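Local coordinates for protein dimethyladenosine transferase, putative (Plasmodium falciparum, PDB 2H1R) that probably dimethylates adenines of ribosomal RNA at N6, using S-adenosyl-L-methionine as methyl donor, at residues A[205-210]-A[288-293]; A[214-219]-A[280-285]. All coordinates share one frame; numbering follows the deposited sequence.

Contact 1. Residues A[205-210]-A[288-293]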
# COMPACT_ATOMS: atom_id res chain seq x y z
N PHE A 205 11.14 -4.79 -3.14
CA PHE A 205 9.82 -4.49 -3.67
C PHE A 205 9.70 -4.56 -5.19
O PHE A 205 8.66 -5.00 -5.69
CB PHE A 205 9.28 -3.15 -3.16
CG PHE A 205 7.90 -2.85 -3.64
CD1 PHE A 205 6.81 -3.46 -3.07
CD2 PHE A 205 7.70 -2.01 -4.73
CE1 PHE A 205 5.51 -3.20 -3.54
CE2 PHE A 205 6.41 -1.74 -5.20
CZ PHE A 205 5.31 -2.34 -4.59
N ASP A 206 10.75 -4.16 -5.91
CA ASP A 206 10.80 -4.28 -7.38
C ASP A 206 10.58 -5.72 -7.85
O ASP A 206 9.77 -5.97 -8.75
CB ASP A 206 12.11 -3.72 -7.97
CG ASP A 206 12.28 -2.21 -7.71
OD1 ASP A 206 11.24 -1.54 -7.52
OD2 ASP A 206 13.43 -1.69 -7.70
N GLU A 207 11.26 -6.67 -7.22
CA GLU A 207 11.13 -8.07 -7.64
C GLU A 207 9.81 -8.69 -7.17
O GLU A 207 9.23 -9.49 -7.88
CB GLU A 207 12.29 -8.91 -7.07
CG GLU A 207 13.61 -8.71 -7.74
CD GLU A 207 14.48 -9.96 -7.67
OE1 GLU A 207 15.69 -9.82 -7.33
OE2 GLU A 207 13.95 -11.07 -7.95
N TRP A 208 9.40 -8.37 -5.94
CA TRP A 208 8.10 -8.82 -5.39
C TRP A 208 6.96 -8.40 -6.28
O TRP A 208 6.15 -9.20 -6.68
CB TRP A 208 7.89 -8.19 -4.00
CG TRP A 208 6.53 -8.38 -3.38
CD1 TRP A 208 5.50 -7.48 -3.37
CD2 TRP A 208 6.07 -9.51 -2.64
NE1 TRP A 208 4.44 -7.98 -2.65
CE2 TRP A 208 4.76 -9.23 -2.20
CE3 TRP A 208 6.64 -10.74 -2.29
CZ2 TRP A 208 4.01 -10.14 -1.44
CZ3 TRP A 208 5.89 -11.64 -1.54
CH2 TRP A 208 4.60 -11.33 -1.12
N ASP A 209 6.91 -7.11 -6.61
CA ASP A 209 5.82 -6.59 -7.42
C ASP A 209 5.84 -7.19 -8.84
O ASP A 209 4.78 -7.41 -9.44
CB ASP A 209 5.82 -5.06 -7.45
CG ASP A 209 4.54 -4.50 -8.05
OD1 ASP A 209 3.42 -4.74 -7.52
OD2 ASP A 209 4.68 -3.84 -9.09
N ASN A 210 7.03 -7.46 -9.38
CA ASN A 210 7.07 -8.03 -10.73
C ASN A 210 6.64 -9.49 -10.76
O ASN A 210 5.96 -9.92 -11.71
CB ASN A 210 8.45 -7.89 -11.37
CG ASN A 210 8.74 -6.48 -11.82
OD1 ASN A 210 7.85 -5.64 -11.93
ND2 ASN A 210 10.00 -6.22 -12.11
N GLU A 288 12.67 -19.00 -3.10
CA GLU A 288 13.13 -20.16 -3.91
C GLU A 288 13.57 -19.86 -5.35
O GLU A 288 14.60 -20.40 -5.80
CB GLU A 288 12.13 -21.32 -3.83
CG GLU A 288 11.87 -21.73 -2.39
CD GLU A 288 13.03 -22.49 -1.73
OE1 GLU A 288 14.00 -22.88 -2.42
OE2 GLU A 288 12.94 -22.72 -0.50
N PHE A 289 12.83 -19.01 -6.08
CA PHE A 289 13.35 -18.49 -7.36
C PHE A 289 14.71 -17.81 -7.16
O PHE A 289 15.67 -18.16 -7.85
CB PHE A 289 12.39 -17.54 -8.07
CG PHE A 289 11.23 -18.24 -8.76
CD1 PHE A 289 9.91 -17.95 -8.41
CD2 PHE A 289 11.47 -19.16 -9.77
CE1 PHE A 289 8.84 -18.59 -9.06
CE2 PHE A 289 10.41 -19.80 -10.42
CZ PHE A 289 9.09 -19.53 -10.03
N ASN A 290 14.79 -16.87 -6.22
CA ASN A 290 16.06 -16.11 -6.07
C ASN A 290 17.25 -17.03 -5.70
O ASN A 290 18.38 -16.79 -6.16
CB ASN A 290 15.93 -15.00 -5.04
CG ASN A 290 15.12 -13.81 -5.53
OD1 ASN A 290 14.83 -12.93 -4.74
ND2 ASN A 290 14.83 -13.73 -6.85
N LYS A 291 16.99 -18.04 -4.87
CA LYS A 291 18.01 -19.04 -4.47
C LYS A 291 18.61 -19.74 -5.69
O LYS A 291 19.83 -20.07 -5.72
CB LYS A 291 17.39 -20.04 -3.48
CG LYS A 291 18.30 -20.83 -2.63
CD LYS A 291 17.56 -21.38 -1.37
N LYS A 292 17.81 -19.88 -6.74
CA LYS A 292 18.29 -20.45 -8.02
C LYS A 292 18.90 -19.46 -8.96
O LYS A 292 19.27 -19.82 -10.08
CB LYS A 292 17.13 -21.15 -8.73
CG LYS A 292 16.86 -22.50 -8.14
CD LYS A 292 15.74 -23.25 -8.87
CE LYS A 292 15.96 -24.78 -8.76
NZ LYS A 292 15.01 -25.58 -9.57
N GLY A 293 19.00 -18.20 -8.54
CA GLY A 293 19.47 -17.13 -9.43
C GLY A 293 18.45 -16.60 -10.41
O GLY A 293 18.81 -15.95 -11.39
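Glu-207 and Asn-290 reach for each other with similar first torsions: in both, CG stands anti to the carbonyl carbon, with chi1 -75° in the glutamate and nearly the same in the asparagine. Beyond CG the glutamate runs out extended, and the two side chains come from opposite directions, bridging helices whose nearest CA atoms, those of these same two residues, lie 9.6 Å apart. Asn-290 ND2 donates a nearly straight hydrogen bond to Glu-207 OE2 at 3.0 Å. The donor comes in on the syn side of that oxygen, somewhat out of the carboxylate plane, while the acceptor lies close to the plane of the amide; the two flat groups are turned 63° to one another.

The carboxylate has further partners in the residues that follow helix 279-291: OE1 is bonded to His-295 ND1 and OE2 also accepts from the backbone N of Phe-296, while Asn-290 ND2 also serves Ile-294 O. Both oxygens of the buried glutamate are thus engaged, which should fix its rotation and would probably favour its charged form. The chain is led into this network by Gly-293, which, at positive phi (80°) with two bonds back into the last turn, ends the helix in a Schellman motif, here followed by residues pinned between two helices of the C-terminal helical domain found in rRNA adenine dimethylases.

Contact 2. Residues A[214-219]-A[280-285]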
# COMPACT_ATOMS: atom_id res chain seq x y z
N ILE A 214 3.34 -11.07 -12.86
CA ILE A 214 3.33 -12.29 -13.65
C ILE A 214 2.19 -13.21 -13.23
O ILE A 214 1.41 -13.67 -14.08
CB ILE A 214 4.68 -13.07 -13.55
CG1 ILE A 214 5.82 -12.24 -14.13
CG2 ILE A 214 4.60 -14.38 -14.33
CD1 ILE A 214 7.20 -12.86 -13.89
N CYS A 215 2.10 -13.47 -11.94
CA CYS A 215 1.13 -14.39 -11.37
C CYS A 215 -0.31 -13.88 -11.47
O CYS A 215 -1.21 -14.67 -11.76
CB CYS A 215 1.48 -14.70 -9.91
SG CYS A 215 3.09 -15.60 -9.79
N PHE A 216 -0.51 -12.59 -11.24
CA PHE A 216 -1.87 -12.03 -11.25
C PHE A 216 -2.38 -11.66 -12.61
O PHE A 216 -3.51 -11.25 -12.73
CB PHE A 216 -2.10 -10.91 -10.19
CG PHE A 216 -2.39 -11.46 -8.81
CD1 PHE A 216 -1.36 -11.94 -8.02
CD2 PHE A 216 -3.71 -11.52 -8.31
CE1 PHE A 216 -1.61 -12.48 -6.76
CE2 PHE A 216 -3.99 -12.08 -7.05
CZ PHE A 216 -2.95 -12.56 -6.28
N SER A 217 -1.56 -11.83 -13.64
CA SER A 217 -2.00 -11.61 -15.02
C SER A 217 -3.17 -12.52 -15.41
O SER A 217 -4.01 -12.15 -16.22
CB SER A 217 -0.86 -11.83 -16.00
OG SER A 217 -1.40 -11.83 -17.31
N ARG A 218 -3.16 -13.74 -14.87
CA ARG A 218 -4.29 -14.67 -15.05
C ARG A 218 -4.44 -15.32 -13.68
O ARG A 218 -3.95 -16.41 -13.46
CB ARG A 218 -3.98 -15.68 -16.18
CG ARG A 218 -3.78 -14.97 -17.55
CD ARG A 218 -3.48 -15.84 -18.76
NE ARG A 218 -2.72 -17.08 -18.56
CZ ARG A 218 -1.44 -17.26 -18.88
NH1 ARG A 218 -0.72 -16.25 -19.37
NH2 ARG A 218 -0.85 -18.44 -18.68
N LYS A 219 -5.11 -14.61 -12.77
CA LYS A 219 -5.05 -14.97 -11.34
C LYS A 219 -5.80 -16.26 -10.95
O LYS A 219 -5.52 -16.87 -9.92
CB LYS A 219 -5.46 -13.78 -10.49
CG LYS A 219 -7.00 -13.41 -10.55
CD LYS A 219 -7.16 -12.03 -9.82
CE LYS A 219 -8.63 -11.57 -9.81
NZ LYS A 219 -8.83 -10.30 -9.02
N ASN A 280 2.50 -15.04 2.45
CA ASN A 280 3.44 -16.07 2.84
C ASN A 280 3.80 -17.04 1.73
O ASN A 280 4.94 -17.55 1.65
CB ASN A 280 2.93 -16.83 4.06
CG ASN A 280 2.98 -15.98 5.31
OD1 ASN A 280 4.01 -15.34 5.59
ND2 ASN A 280 1.89 -15.94 6.06
N ASP A 281 2.83 -17.34 0.88
CA ASP A 281 3.10 -18.21 -0.26
C ASP A 281 4.01 -17.51 -1.22
O ASP A 281 4.95 -18.12 -1.73
CB ASP A 281 1.79 -18.58 -0.96
CG ASP A 281 0.85 -19.38 -0.06
OD1 ASP A 281 1.29 -20.41 0.47
OD2 ASP A 281 -0.31 -18.98 0.14
N PHE A 282 3.74 -16.25 -1.49
CA PHE A 282 4.54 -15.53 -2.47
C PHE A 282 5.95 -15.22 -1.97
O PHE A 282 6.88 -15.15 -2.77
CB PHE A 282 3.83 -14.28 -2.93
CG PHE A 282 2.79 -14.57 -3.96
CD1 PHE A 282 3.18 -14.87 -5.26
CD2 PHE A 282 1.44 -14.59 -3.62
CE1 PHE A 282 2.21 -15.18 -6.25
CE2 PHE A 282 0.46 -14.94 -4.58
CZ PHE A 282 0.86 -15.22 -5.90
N LEU A 283 6.09 -15.02 -0.67
CA LEU A 283 7.45 -14.83 -0.07
C LEU A 283 8.30 -16.08 -0.25
O LEU A 283 9.50 -15.97 -0.61
CB LEU A 283 7.29 -14.52 1.43
CG LEU A 283 6.96 -13.07 1.80
CD1 LEU A 283 6.64 -13.02 3.31
CD2 LEU A 283 8.08 -12.07 1.44
N LYS A 284 7.69 -17.26 -0.07
CA LYS A 284 8.38 -18.54 -0.31
C LYS A 284 8.79 -18.73 -1.76
O LYS A 284 9.91 -19.16 -2.05
CB LYS A 284 7.50 -19.74 0.04
CG LYS A 284 7.47 -20.12 1.45
CD LYS A 284 6.59 -21.37 1.62
N LEU A 285 7.86 -18.42 -2.67
CA LEU A 285 8.14 -18.49 -4.10
C LEU A 285 9.29 -17.56 -4.52
O LEU A 285 10.20 -17.95 -5.29
CB LEU A 285 6.87 -18.10 -4.86
CG LEU A 285 6.65 -18.51 -6.30
CD1 LEU A 285 6.79 -20.03 -6.43
CD2 LEU A 285 5.22 -18.03 -6.76
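The ring of Phe-282 is the main projection here, pushing from helix 279-291 toward the notch between the side chains of Cys-215 and Phe-216 near the end of helix 205-216. Its leading rim meets the cysteine first: SG lies 3.7 Å from Phe-282 CE1 and CB of Cys-215 is 3.8 Å from the same carbon. The sulfur sits in the plane of the ring, 5.1 Å from its centroid, making a sulfur-aromatic contact at the edge. With its sulfur folded beside the backbone N (chi1 -65°), the thiol is also turned toward Leu-285, whose CD2 makes a looser approach one helical turn further on.

This is apolar helix-to-helix packing within the C-terminal helical domain of the rRNA adenine dimethylase fold, away from the predicted methyl-donor site. On the other flank of the notch stands Phe-216, whose ring meets that of Phe-282 obliquely. Its CE1 comes 3.8 Å from Phe-282 CZ, the two ring planes inclined at 40° with centroids 5.9 Å apart. Ile-162 of helix 159-167 touches both phenylalanines, and Leu-223 and Phe-227 of helix 223-227 pack against Cys-215.

In the fold
From the N terminus the chain first builds the sheet-based methyltransferase domain, whose last strand, 189-196, leads into helix 205-216. This helix supplies the first segment of both contacts. The chain then passes through helices 223-227, 230-246 and 256-266, with no strand on the way, before returning as helix 279-291. Contact 2 closes the inner loop, and contact 1, reaching back to the start of helix 205-216 from the last turn of helix 279-291, encloses it. The contact centres lie about 11 Å apart, with Trp-208 between them, packing on Phe-282 and Leu-283.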